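Long-range contacts in YfkN protein (Bacillus subtilis subsp. subtilis, PDB 3GVE), which belongs to the calcineurin-like metallophosphoesterase family and holds a manganese and a magnesium ion side by side in one two-metal site: residues Y27-S31 / G68-G72; A132-T137 / Q186-I192; V171-I175 / S226-N230; G218-Q222 / Y259-F265; K285-D291 / K307-I313. All coordinates share one frame; numbering follows the deposited sequence. Where two conformers were deposited one is given.

Interaction 1: Y27-S31 / G68-G72; sequences YDYYS and GNPLG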
# COMPACT_ATOMS: atom_id res chain seq x y z
N TYR A 27 13.92 0.87 -0.81
CA TYR A 27 13.70 2.32 -0.83
C TYR A 27 12.23 2.69 -0.90
O TYR A 27 11.47 2.15 -1.69
CB TYR A 27 14.44 2.93 -2.03
CG TYR A 27 14.75 4.41 -1.85
CD1 TYR A 27 15.89 4.82 -1.18
CD2 TYR A 27 13.88 5.38 -2.33
CE1 TYR A 27 16.16 6.16 -1.01
CE2 TYR A 27 14.16 6.73 -2.16
CZ TYR A 27 15.30 7.09 -1.50
OH TYR A 27 15.59 8.42 -1.29
N ASP A 28 11.84 3.63 -0.05
CA ASP A 28 10.50 4.19 -0.02
C ASP A 28 10.53 5.53 -0.76
O ASP A 28 11.07 6.51 -0.26
CB ASP A 28 10.07 4.39 1.46
CG ASP A 28 8.74 5.11 1.61
OD1 ASP A 28 8.06 5.35 0.63
OD2 ASP A 28 8.39 5.43 2.75
N TYR A 29 9.97 5.57 -1.96
CA TYR A 29 9.99 6.79 -2.76
C TYR A 29 9.07 7.88 -2.20
O TYR A 29 9.25 9.04 -2.53
CB TYR A 29 9.61 6.54 -4.23
CG TYR A 29 10.64 5.71 -5.00
CD1 TYR A 29 11.86 6.25 -5.38
CD2 TYR A 29 10.38 4.38 -5.31
CE1 TYR A 29 12.78 5.50 -6.06
CE2 TYR A 29 11.30 3.63 -5.99
CZ TYR A 29 12.50 4.19 -6.36
OH TYR A 29 13.43 3.44 -7.03
N TYR A 30 8.08 7.49 -1.42
CA TYR A 30 7.12 8.45 -0.85
C TYR A 30 7.73 9.22 0.31
O TYR A 30 7.74 10.43 0.26
CB TYR A 30 5.82 7.77 -0.43
CG TYR A 30 5.32 6.80 -1.48
CD1 TYR A 30 5.45 5.45 -1.29
CD2 TYR A 30 4.72 7.24 -2.65
CE1 TYR A 30 5.02 4.55 -2.24
CE2 TYR A 30 4.28 6.34 -3.61
CZ TYR A 30 4.43 5.00 -3.39
OH TYR A 30 4.00 4.08 -4.30
N SER A 31 8.37 8.58 1.29
CA SER A 31 9.09 9.31 2.32
C SER A 31 10.46 9.77 1.83
O SER A 31 11.11 10.60 2.43
CB SER A 31 9.20 8.43 3.55
OG SER A 31 9.99 7.32 3.27
N GLY A 68 3.41 -0.40 -9.16
CA GLY A 68 3.08 -0.21 -7.76
C GLY A 68 3.71 0.98 -7.07
O GLY A 68 3.20 1.49 -6.10
N ASN A 69 4.86 1.42 -7.58
CA ASN A 69 5.57 2.56 -6.99
C ASN A 69 6.03 3.55 -8.07
O ASN A 69 5.77 3.34 -9.22
CB ASN A 69 6.70 2.09 -6.05
CG ASN A 69 7.90 1.49 -6.77
OD1 ASN A 69 8.77 0.89 -6.15
ND2 ASN A 69 7.97 1.68 -8.06
N PRO A 70 6.71 4.63 -7.69
CA PRO A 70 7.12 5.62 -8.70
C PRO A 70 8.16 5.12 -9.72
O PRO A 70 8.24 5.70 -10.77
CB PRO A 70 7.66 6.78 -7.85
CG PRO A 70 6.82 6.70 -6.62
CD PRO A 70 6.71 5.22 -6.34
N LEU A 71 8.91 4.07 -9.42
CA LEU A 71 9.82 3.50 -10.40
C LEU A 71 9.04 2.88 -11.56
O LEU A 71 9.39 3.06 -12.71
CB LEU A 71 10.78 2.50 -9.76
CG LEU A 71 11.84 1.95 -10.72
CD1 LEU A 71 13.18 1.74 -10.03
CD2 LEU A 71 11.37 0.69 -11.43
N GLY A 72 7.96 2.18 -11.24
CA GLY A 72 7.09 1.64 -12.27
C GLY A 72 6.44 2.74 -13.09
O GLY A 72 6.27 2.60 -14.29
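Tyr29 and Pro70 bring the two backbones nearest, their CA atoms 6.7 Å apart, where the turn after the short strand 27-28 faces the first turn of helix 70-85, an element of the calcineurin-like phosphoesterase fold. Asn69 occupies the N-cap position of that helix and Pro70 follows it. The side chains of Tyr29 and Pro70 slide past each other in opposite directions, Tyr29 CB lying 3.7 Å from Pro70 CG. Because Tyr29 carries CG anti to its carbonyl carbon (chi1 -67°), the ring continues beyond the proline to Leu71, with Tyr29 CE2 4.0 Å from Leu71 CB. The Asn69 amide stands almost upright to this ring, their planes 85° apart, and meets the ring at its edge. Tyr27 CD2 lies over one face of the Tyr29 ring, near its rim. The phenol oxygen of Tyr29 touches Leu71 CD1 but is hydrogen-bonded to His332, so helix 322-340 closes this side, and its Val339 also reaches Pro70. Tyr30 comes from the more open side and crosses the proline at a slant, CZ 3.7 Å from Pro70 CD. Behind it the chain is turned: Asp28 OD1 accepts from Tyr30 N in an Asx turn. Gly68, just before the helix, lies about 8 Å from the bound manganese. At the far end of the Tyr30 side chain, OH rests 3.5 Å from Asn69 CA.

Interaction 2: A132-T137 / Q186-I192; sequences ANVKTT and QVQVQDI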
# COMPACT_ATOMS: atom_id res chain seq x y z
N ALA A 132 -1.94 -18.71 -19.21
CA ALA A 132 -2.77 -19.64 -19.95
C ALA A 132 -4.22 -19.22 -20.05
O ALA A 132 -4.92 -19.71 -20.91
CB ALA A 132 -2.68 -21.04 -19.31
N ASN A 133 -4.68 -18.35 -19.16
CA ASN A 133 -6.13 -18.08 -19.07
C ASN A 133 -6.66 -16.80 -19.72
O ASN A 133 -7.84 -16.69 -19.97
CB ASN A 133 -6.67 -18.31 -17.64
CG ASN A 133 -6.18 -17.28 -16.59
OD1 ASN A 133 -5.05 -16.81 -16.64
ND2 ASN A 133 -7.03 -16.99 -15.62
N VAL A 134 -5.79 -15.84 -20.01
CA VAL A 134 -6.22 -14.66 -20.75
C VAL A 134 -6.27 -14.98 -22.24
O VAL A 134 -5.30 -15.44 -22.80
CB VAL A 134 -5.31 -13.43 -20.50
CG1 VAL A 134 -5.87 -12.19 -21.24
CG2 VAL A 134 -5.21 -13.15 -19.00
N LYS A 135 -7.42 -14.73 -22.85
CA LYS A 135 -7.63 -15.06 -24.26
C LYS A 135 -8.11 -13.86 -25.08
O LYS A 135 -8.60 -12.89 -24.55
CB LYS A 135 -8.61 -16.24 -24.35
CG LYS A 135 -8.00 -17.53 -23.80
CD LYS A 135 -8.96 -18.71 -23.86
CE LYS A 135 -8.38 -19.96 -23.25
NZ LYS A 135 -9.30 -21.10 -23.41
N THR A 136 -7.93 -13.94 -26.40
CA THR A 136 -8.49 -12.95 -27.29
C THR A 136 -10.01 -13.16 -27.27
O THR A 136 -10.49 -14.16 -26.77
CB THR A 136 -7.97 -13.10 -28.74
OG1 THR A 136 -8.44 -14.34 -29.27
CG2 THR A 136 -6.43 -13.07 -28.80
N THR A 137 -10.74 -12.20 -27.83
CA THR A 137 -12.20 -12.30 -27.84
C THR A 137 -12.68 -13.50 -28.66
O THR A 137 -13.77 -13.99 -28.44
CB THR A 137 -12.89 -11.00 -28.31
OG1 THR A 137 -12.45 -10.66 -29.62
CG2 THR A 137 -12.61 -9.85 -27.36
N GLN A 186 -11.39 -6.41 -25.57
CA GLN A 186 -10.07 -6.76 -26.08
C GLN A 186 -9.55 -8.14 -25.68
O GLN A 186 -8.81 -8.74 -26.42
CB GLN A 186 -9.06 -5.69 -25.69
CG GLN A 186 -9.44 -4.31 -26.17
CD GLN A 186 -8.28 -3.37 -26.21
OE1 GLN A 186 -7.31 -3.60 -26.90
NE2 GLN A 186 -8.37 -2.31 -25.44
N VAL A 187 -9.93 -8.61 -24.49
CA VAL A 187 -9.59 -9.95 -24.04
C VAL A 187 -10.75 -10.44 -23.22
O VAL A 187 -11.63 -9.66 -22.87
CB VAL A 187 -8.31 -9.93 -23.18
CG1 VAL A 187 -7.11 -9.50 -23.97
CG2 VAL A 187 -8.46 -9.02 -21.90
N GLN A 188 -10.68 -11.72 -22.93
CA GLN A 188 -11.56 -12.36 -21.93
C GLN A 188 -10.70 -13.27 -21.05
O GLN A 188 -9.52 -13.55 -21.40
CB GLN A 188 -12.61 -13.25 -22.58
CG GLN A 188 -12.04 -14.48 -23.18
CD GLN A 188 -12.96 -15.27 -24.08
OE1 GLN A 188 -12.89 -15.16 -25.29
NE2 GLN A 188 -13.82 -16.11 -23.49
N VAL A 189 -11.20 -13.68 -19.90
CA VAL A 189 -10.39 -14.49 -19.02
C VAL A 189 -11.10 -15.75 -18.54
O VAL A 189 -12.14 -15.69 -17.91
CB VAL A 189 -9.90 -13.70 -17.77
CG1 VAL A 189 -8.95 -14.54 -16.93
CG2 VAL A 189 -9.25 -12.39 -18.18
N GLN A 190 -10.49 -16.88 -18.86
CA GLN A 190 -11.00 -18.18 -18.50
C GLN A 190 -10.75 -18.46 -17.02
O GLN A 190 -9.73 -18.04 -16.45
CB GLN A 190 -10.31 -19.21 -19.39
CG GLN A 190 -10.73 -20.65 -19.18
CD GLN A 190 -9.95 -21.61 -20.06
OE1 GLN A 190 -8.83 -21.34 -20.45
NE2 GLN A 190 -10.54 -22.77 -20.33
N ASP A 191 -11.69 -19.16 -16.41
CA ASP A 191 -11.55 -19.64 -15.05
C ASP A 191 -10.20 -20.31 -14.87
O ASP A 191 -9.74 -21.05 -15.71
CB ASP A 191 -12.66 -20.65 -14.73
CG ASP A 191 -12.42 -21.39 -13.42
OD1 ASP A 191 -12.56 -20.75 -12.39
OD2 ASP A 191 -12.10 -22.58 -13.46
N ILE A 192 -9.57 -20.04 -13.72
CA ILE A 192 -8.25 -20.58 -13.43
C ILE A 192 -8.17 -22.11 -13.51
O ILE A 192 -7.35 -22.62 -14.26
CB ILE A 192 -7.73 -20.04 -12.08
CG1 ILE A 192 -7.44 -18.55 -12.23
CG2 ILE A 192 -6.46 -20.79 -11.65
CD1 ILE A 192 -7.18 -17.84 -10.91
O HOH W 1 -6.23 -22.20 -21.00
O HOH W 2 -9.28 -9.95 -28.75
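Asn133 and Gln190 join twice, through backbone and side chain, at one end of a two-stranded antiparallel sheet made by strands 134-135 and 188-189. Gln190 N donates to Asn133 O, while Asn133 ND2 returns a bond of 3.0 Å to Gln190 O, with the acceptor close to the plane of the asparagine amide. That return depends on chi1 of 69°, which tucks the asparagine CG between its own N and carbonyl carbon and brings the amide back over the neighbouring strand. ND2 also donates to Val171 O and OD1 accepts from Asn131 ND2, which together fix the rotation of the amide; Asn133 ND2 lies 3.4 Å from Val189 CG1. Lys135 and Gln188 form the hydrogen-bonded pair; the bond from Lys135 N to Gln188 O, 2.8 Å long, is practically straight at 178°. The Lys135 side chain is stretched out beyond CG and crosses that of Gln190, itself extended with CG anti to N (chi1 -179°). Where they meet, Lys135 NZ makes only a weak bond of 3.0 Å to Gln190 OE1; the stronger partner of NZ is Glu198, whose carboxylate also receives Gln190 NE2. A water joins Gln190 OE1 to Ala132 O, and another links Thr137 N with Gln186 O. On the face of Val134 and Val189 their CG2 atoms lie close, and Val134 CG1 touches Val187 CB at 3.9 Å. Helix 175-178 lies against these valines through Ile175 and Met176, while helix 192-205 flanks Asn133 and Gln190 through Ser195, and strand 160-170 meets Ala132 and Ile192 through Ile168 and Phe170.

Interaction 3: V171-I175 / S226-N230; sequences VPPQI and SGAEN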
# COMPACT_ATOMS: atom_id res chain seq x y z
N VAL A 171 -3.86 -15.76 -13.95
CA VAL A 171 -4.19 -14.47 -13.35
C VAL A 171 -5.69 -14.47 -12.98
O VAL A 171 -6.46 -15.20 -13.55
CB VAL A 171 -3.84 -13.30 -14.33
CG1 VAL A 171 -4.84 -13.24 -15.49
CG2 VAL A 171 -3.77 -11.95 -13.60
N PRO A 172 -6.09 -13.66 -12.00
CA PRO A 172 -7.52 -13.69 -11.63
C PRO A 172 -8.41 -13.10 -12.74
O PRO A 172 -8.06 -12.12 -13.36
CB PRO A 172 -7.58 -12.83 -10.37
CG PRO A 172 -6.18 -12.92 -9.78
CD PRO A 172 -5.30 -12.89 -11.02
N PRO A 173 -9.57 -13.72 -12.95
CA PRO A 173 -10.50 -13.21 -13.97
C PRO A 173 -11.04 -11.82 -13.66
O PRO A 173 -11.54 -11.17 -14.56
CB PRO A 173 -11.63 -14.25 -13.98
CG PRO A 173 -11.14 -15.42 -13.28
CD PRO A 173 -10.03 -14.99 -12.37
N GLN A 174 -10.89 -11.38 -12.42
CA GLN A 174 -11.34 -10.09 -11.97
C GLN A 174 -10.58 -8.92 -12.62
O GLN A 174 -10.95 -7.78 -12.42
CB GLN A 174 -11.22 -10.00 -10.44
CG GLN A 174 -12.26 -10.80 -9.66
CD GLN A 174 -12.00 -12.30 -9.66
OE1 GLN A 174 -10.94 -12.76 -10.01
NE2 GLN A 174 -12.99 -13.06 -9.23
N ILE A 175 -9.55 -9.21 -13.41
CA ILE A 175 -8.88 -8.13 -14.16
C ILE A 175 -9.88 -7.44 -15.11
O ILE A 175 -9.72 -6.31 -15.45
CB ILE A 175 -7.62 -8.61 -14.95
CG1 ILE A 175 -7.98 -9.63 -16.03
CG2 ILE A 175 -6.55 -9.16 -14.01
CD1 ILE A 175 -6.79 -9.95 -16.98
N SER A 226 -16.16 -21.98 -10.10
CA SER A 226 -15.46 -21.30 -11.18
C SER A 226 -15.53 -19.77 -11.05
O SER A 226 -16.52 -19.24 -10.57
CB SER A 226 -16.01 -21.74 -12.53
OG SER A 226 -17.41 -21.56 -12.59
N GLY A 227 -14.48 -19.09 -11.46
CA GLY A 227 -14.44 -17.64 -11.44
C GLY A 227 -13.84 -17.06 -10.18
O GLY A 227 -13.75 -15.85 -10.03
N ALA A 228 -13.46 -17.93 -9.25
CA ALA A 228 -12.88 -17.50 -7.97
C ALA A 228 -11.60 -16.69 -8.15
O ALA A 228 -10.76 -17.02 -8.97
CB ALA A 228 -12.63 -18.68 -7.09
N GLU A 229 -11.48 -15.64 -7.36
CA GLU A 229 -10.31 -14.78 -7.35
C GLU A 229 -9.08 -15.47 -6.78
O GLU A 229 -7.98 -15.30 -7.31
CB GLU A 229 -10.63 -13.52 -6.53
CG GLU A 229 -9.50 -12.49 -6.47
CD GLU A 229 -9.88 -11.19 -5.77
OE1 GLU A 229 -11.09 -10.95 -5.60
OE2 GLU A 229 -8.99 -10.43 -5.40
N ASN A 230 -9.28 -16.23 -5.70
CA ASN A 230 -8.21 -16.87 -4.94
C ASN A 230 -8.39 -18.39 -4.98
O ASN A 230 -9.04 -18.96 -4.13
CB ASN A 230 -8.18 -16.31 -3.51
CG ASN A 230 -7.69 -14.87 -3.49
OD1 ASN A 230 -6.59 -14.58 -3.92
ND2 ASN A 230 -8.52 -13.97 -2.98
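Gln174 reaches across to Gly227 and Glu229 and forms the close part of this loop-to-loop contact. Its chain bends at chi2 (76°), which lays the amide across the 227-229 backbone. From there NE2 donates to Gly227 O at 3.0 Å, approaching almost in line with the carbonyl bond, although the N-H itself is bent to 140° and the acceptor is tilted out of the glutamine amide plane. The other end of the amide lies against Glu229, with Gln174 OE1 3.4 Å from Glu229 CA and 3.6 Å from Glu229 CB. OE1 is buried here without a polar partner in the model. The two side chains run at about a right angle, and the amide and carboxylate planes differ by 36°. Glu229 has CG anti to its backbone N and an extended chain, which takes its carboxylate past the amide to His249, a ligand of the magnesium, where OE2 is hydrogen-bonded. Glu229 is thus a second-shell residue of the two-metal site of this calcineurin-like fold, and the loops after strands 160-170 and 210-215 meet beside that site. Pro172 starts a type I turn ending at Ile175, whose N bonds back to Pro172 O, and this turn presents both prolines to the other loop. The proline contacts are looser than those of the glutamine: Pro172 CG stays 3.9 Å from Glu229 O, while Pro173 CD is 4.0 Å from Ala228 O. At the solvent-facing margin of the contact, the partly exposed Gly227 stays at a distance from Pro173, with Pro173 CG 4.2 Å from Gly227 O.

Interaction 4: G218-Q222 / Y259-F265; sequences GIEKQ and YAGVAQF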
# COMPACT_ATOMS: atom_id res chain seq x y z
N GLY A 218 -4.50 -16.34 -4.68
CA GLY A 218 -4.27 -16.73 -3.30
C GLY A 218 -5.01 -17.99 -2.90
O GLY A 218 -5.49 -18.75 -3.72
N ILE A 219 -5.09 -18.16 -1.59
CA ILE A 219 -5.51 -19.40 -0.94
C ILE A 219 -6.73 -19.14 -0.08
O ILE A 219 -6.74 -18.19 0.68
CB ILE A 219 -4.36 -19.94 -0.02
CG1 ILE A 219 -3.12 -20.29 -0.84
CG2 ILE A 219 -4.86 -21.11 0.83
CD1 ILE A 219 -1.82 -20.39 -0.02
N GLU A 220 -7.73 -19.99 -0.22
CA GLU A 220 -8.82 -20.10 0.74
C GLU A 220 -8.79 -21.52 1.29
O GLU A 220 -8.18 -22.40 0.74
CB GLU A 220 -10.17 -19.78 0.09
CG GLU A 220 -10.29 -18.34 -0.48
CD GLU A 220 -10.20 -17.25 0.59
OE1 GLU A 220 -10.31 -17.53 1.78
OE2 GLU A 220 -10.03 -16.08 0.22
N LYS A 221 -9.43 -21.70 2.43
CA LYS A 221 -9.35 -22.96 3.17
C LYS A 221 -10.27 -24.07 2.67
O LYS A 221 -10.08 -25.21 3.04
CB LYS A 221 -9.63 -22.72 4.65
CG LYS A 221 -8.53 -21.93 5.38
CD LYS A 221 -9.03 -21.61 6.77
CE LYS A 221 -8.00 -21.01 7.68
NZ LYS A 221 -8.62 -20.88 9.04
N GLN A 222 -11.26 -23.71 1.86
CA GLN A 222 -12.23 -24.68 1.35
C GLN A 222 -12.53 -24.44 -0.13
O GLN A 222 -12.18 -23.40 -0.68
CB GLN A 222 -13.52 -24.59 2.18
CG GLN A 222 -13.37 -25.09 3.62
CD GLN A 222 -13.07 -23.96 4.59
OE1 GLN A 222 -13.22 -22.81 4.27
NE2 GLN A 222 -12.62 -24.32 5.80
N TYR A 259 -3.14 -22.53 8.94
CA TYR A 259 -3.70 -23.60 8.11
C TYR A 259 -3.61 -24.99 8.73
O TYR A 259 -4.11 -25.96 8.19
CB TYR A 259 -3.03 -23.59 6.73
CG TYR A 259 -3.32 -22.31 5.99
CD1 TYR A 259 -4.49 -22.14 5.28
CD2 TYR A 259 -2.42 -21.28 6.01
CE1 TYR A 259 -4.74 -20.97 4.61
CE2 TYR A 259 -2.67 -20.10 5.36
CZ TYR A 259 -3.82 -19.95 4.66
OH TYR A 259 -4.05 -18.78 4.00
N ALA A 260 -2.99 -25.08 9.88
CA ALA A 260 -2.87 -26.37 10.58
C ALA A 260 -4.26 -26.87 10.97
O ALA A 260 -4.98 -26.14 11.61
CB ALA A 260 -2.01 -26.19 11.82
N GLY A 261 -4.59 -28.10 10.62
CA GLY A 261 -5.88 -28.65 10.96
C GLY A 261 -6.96 -28.47 9.89
O GLY A 261 -8.05 -29.01 9.98
N VAL A 262 -6.63 -27.68 8.87
CA VAL A 262 -7.51 -27.53 7.71
C VAL A 262 -7.31 -28.72 6.78
O VAL A 262 -6.20 -29.05 6.40
CB VAL A 262 -7.24 -26.20 6.94
CG1 VAL A 262 -8.23 -26.04 5.76
CG2 VAL A 262 -7.34 -24.99 7.90
N ALA A 263 -8.40 -29.38 6.42
CA ALA A 263 -8.32 -30.54 5.55
C ALA A 263 -7.53 -30.22 4.27
O ALA A 263 -7.74 -29.20 3.66
CB ALA A 263 -9.71 -31.06 5.20
N GLN A 264 -6.64 -31.13 3.91
CA GLN A 264 -5.82 -31.05 2.70
C GLN A 264 -4.50 -30.31 2.92
O GLN A 264 -3.61 -30.42 2.11
CB GLN A 264 -6.59 -30.40 1.54
CG GLN A 264 -7.73 -31.23 1.04
CD GLN A 264 -7.23 -32.60 0.74
OE1 GLN A 264 -6.36 -32.78 -0.09
NE2 GLN A 264 -7.69 -33.57 1.48
N PHE A 265 -4.39 -29.56 4.01
CA PHE A 265 -3.19 -28.79 4.30
C PHE A 265 -2.21 -29.57 5.18
O PHE A 265 -2.59 -30.24 6.10
CB PHE A 265 -3.57 -27.47 4.99
CG PHE A 265 -4.25 -26.46 4.07
CD1 PHE A 265 -3.53 -25.40 3.52
CD2 PHE A 265 -5.59 -26.57 3.76
CE1 PHE A 265 -4.14 -24.47 2.69
CE2 PHE A 265 -6.21 -25.65 2.92
CZ PHE A 265 -5.48 -24.59 2.39
O HOH W 3 -6.42 -18.23 3.36
O HOH W 4 -10.17 -27.83 3.66
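Ile219 lays one methyl group against two aromatic side chains of the 259-265 loop. Its CG2, anti to the backbone N, lies 3.8 Å from Tyr259 CE1 and 3.9 Å from Phe265 CZ, meeting the phenylalanine at its edge and in the ring plane. The backbone oxygen of Ile219 binds a water that in turn lies 2.5 Å from Tyr259 OH. At Glu220 the side chain turns away to a salt bridge with Lys341 of the second subunit, while its backbone O comes to the Phe265 ring edge. Lys221 then crosses Val262 at about a right angle: CB touches Val262 CG1 at 3.8 Å, and farther out CD lies 3.9 Å from Val262 CG2. The extended lysine chain carries NZ on to Arg340 O of the second subunit. Lys221 O, 3.4 Å from Val262 CG1, accepts a hydrogen bond from a second water, which also donates to Ala263 O. Two successive type II turns, Tyr259 to Val262 and Val262 to Phe265, set out the receiving side chains. This chemistry implies apolar packing between two surface loops, with water joining their polar groups and the charged ends of Glu220 and Lys221 bonded to the second subunit.

Interaction 5: K285-D291 / K307-I313; sequences KYLGVID and KGSIESI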
# COMPACT_ATOMS: atom_id res chain seq x y z
N LYS A 285 9.70 -9.24 0.65
CA LYS A 285 9.93 -9.47 2.08
C LYS A 285 10.30 -10.92 2.46
O LYS A 285 10.88 -11.16 3.50
CB LYS A 285 8.72 -8.99 2.90
CG LYS A 285 8.52 -7.46 2.86
CD LYS A 285 7.20 -7.04 3.51
CE LYS A 285 6.96 -5.53 3.44
NZ LYS A 285 5.65 -5.21 4.08
N TYR A 286 9.95 -11.85 1.58
CA TYR A 286 10.25 -13.27 1.74
C TYR A 286 10.62 -13.82 0.37
O TYR A 286 10.21 -13.28 -0.65
CB TYR A 286 9.03 -14.02 2.25
CG TYR A 286 8.74 -13.88 3.73
CD1 TYR A 286 8.99 -14.93 4.59
CD2 TYR A 286 8.20 -12.73 4.25
CE1 TYR A 286 8.72 -14.83 5.95
CE2 TYR A 286 7.93 -12.61 5.60
CZ TYR A 286 8.19 -13.66 6.43
OH TYR A 286 7.92 -13.55 7.78
N LEU A 287 11.40 -14.90 0.37
CA LEU A 287 11.63 -15.72 -0.81
C LEU A 287 10.91 -17.06 -0.60
O LEU A 287 10.99 -17.65 0.46
CB LEU A 287 13.12 -15.99 -0.97
CG LEU A 287 13.51 -16.78 -2.21
CD1 LEU A 287 13.23 -15.96 -3.46
CD2 LEU A 287 14.99 -17.19 -2.14
N GLY A 288 10.22 -17.53 -1.63
CA GLY A 288 9.62 -18.85 -1.59
C GLY A 288 10.63 -19.90 -2.02
O GLY A 288 11.42 -19.67 -2.92
N VAL A 289 10.57 -21.06 -1.39
CA VAL A 289 11.51 -22.14 -1.66
C VAL A 289 10.75 -23.45 -1.69
O VAL A 289 10.20 -23.85 -0.69
CB VAL A 289 12.65 -22.20 -0.59
CG1 VAL A 289 13.65 -23.31 -0.93
CG2 VAL A 289 13.36 -20.86 -0.47
N ILE A 290 10.74 -24.10 -2.84
CA ILE A 290 10.18 -25.44 -2.95
C ILE A 290 11.27 -26.44 -3.30
O ILE A 290 12.02 -26.24 -4.23
CB ILE A 290 9.06 -25.49 -4.01
CG1 ILE A 290 7.84 -24.71 -3.51
CG2 ILE A 290 8.70 -26.92 -4.35
CD1 ILE A 290 6.68 -24.67 -4.48
N ASP A 291 11.34 -27.51 -2.52
CA ASP A 291 12.27 -28.61 -2.78
C ASP A 291 11.47 -29.79 -3.29
O ASP A 291 10.48 -30.18 -2.70
CB ASP A 291 13.05 -28.96 -1.51
CG ASP A 291 13.98 -27.84 -1.09
OD1 ASP A 291 14.95 -27.59 -1.79
OD2 ASP A 291 13.70 -27.18 -0.07
N LYS A 307 8.73 -30.20 -0.29
CA LYS A 307 8.55 -29.29 0.83
C LYS A 307 8.37 -27.88 0.27
O LYS A 307 9.07 -27.53 -0.67
CB LYS A 307 9.79 -29.34 1.72
CG LYS A 307 9.70 -28.49 2.99
CD LYS A 307 11.00 -28.61 3.80
CE LYS A 307 11.11 -27.57 4.87
NZ LYS A 307 10.17 -27.80 5.93
N GLY A 308 7.45 -27.09 0.85
CA GLY A 308 7.34 -25.65 0.60
C GLY A 308 7.71 -24.88 1.84
O GLY A 308 7.18 -25.20 2.94
N SER A 309 8.53 -23.87 1.71
CA SER A 309 8.91 -23.03 2.83
C SER A 309 9.13 -21.62 2.37
O SER A 309 9.24 -21.36 1.14
CB SER A 309 10.21 -23.57 3.46
OG SER A 309 11.29 -23.60 2.61
N ILE A 310 9.10 -20.67 3.28
CA ILE A 310 9.40 -19.30 2.92
C ILE A 310 10.46 -18.82 3.89
O ILE A 310 10.52 -19.27 5.01
CB ILE A 310 8.17 -18.39 2.94
CG1 ILE A 310 7.43 -18.51 4.29
CG2 ILE A 310 7.21 -18.74 1.78
CD1 ILE A 310 6.26 -17.55 4.43
N GLU A 311 11.30 -17.90 3.44
CA GLU A 311 12.37 -17.36 4.28
C GLU A 311 12.31 -15.86 4.22
O GLU A 311 12.23 -15.29 3.16
CB GLU A 311 13.73 -17.86 3.76
CG GLU A 311 14.90 -17.31 4.56
CD GLU A 311 16.24 -17.95 4.21
OE1 GLU A 311 16.44 -18.41 3.08
OE2 GLU A 311 17.09 -17.96 5.09
N SER A 312 12.35 -15.22 5.38
CA SER A 312 12.33 -13.77 5.47
C SER A 312 13.68 -13.13 5.15
O SER A 312 14.71 -13.70 5.44
CB SER A 312 11.93 -13.33 6.89
OG SER A 312 12.86 -13.81 7.83
N ILE A 313 13.66 -11.94 4.58
CA ILE A 313 14.89 -11.16 4.45
C ILE A 313 15.30 -10.63 5.82
O ILE A 313 16.47 -10.46 6.09
CB ILE A 313 14.80 -10.00 3.42
CG1 ILE A 313 13.68 -9.02 3.75
CG2 ILE A 313 14.64 -10.57 2.02
CD1 ILE A 313 13.71 -7.73 2.93
O HOH W 5 11.41 -25.81 1.12
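Leu287 and Glu311 exchange two backbone hydrogen bonds, as do Val289 with Ser309 and Asp291 with Lys307. In each of these pairs both N and O are used; Leu287 N to Glu311 O measures 2.9 Å, and the reverse bond, from Glu311 N to Leu287 O, 3.0 Å. A seventh bond, Ile313 N to Lys285 O, extends the pairing past the strand end, its donor standing above the carbonyl plane. Some oxygens also receive CA-H groups: Glu311 O is 3.2 Å from Tyr286 CA. A water lies 2.9 Å from Val289 O, within bonding reach also of Asp291 OD2 and Ser309 OG; it has too few protons to serve every acceptor around it. Asp291 OD1 is satisfied by His11 and Ser13 of strand 9-17, while the Glu311 carboxylate forms a salt bridge with Lys49 and a hydrogen bond with His50, both of helix 40-53. On the face bearing Tyr286, Ser312 CB sits over the tyrosine ring in a CH-pi contact, 3.9 Å from the ring centroid. With CG anti to the carbonyl carbon (chi1 -78°), that ring also reaches Ile310, Tyr286 CD1 lying 3.8 Å from Ile310 CD1. Gly288 and Ile290 bond onward to strand 9-17, so this antiparallel hairpin, 286-297 with 300-312, forms one side of a four-stranded mixed sheet in the calcineurin-like fold.

Along the chain, interaction 1 closes before interaction 2 opens, interactions 2 and 3 interleave, as do 3 and 4, and interaction 5 comes last. Interactions 2 and 3, centres 11 Å apart, are bound to each other by Asp191 to Gly227 and Asn133 to Val171. Interaction 3 continues into interaction 4, their centres 19 Å apart, through Asn230 and Gly218, so 2, 3 and 4 make one connected run of loops and short strands beside the sheet containing strands 160-170 and 210-215. Interaction 5 belongs to the other, four-stranded sheet, while interaction 1 lies 31 Å from interaction 2, centre to centre. Interactions 1, 4 and 5 also touch the second subunit, so these three lie at the dimer interface.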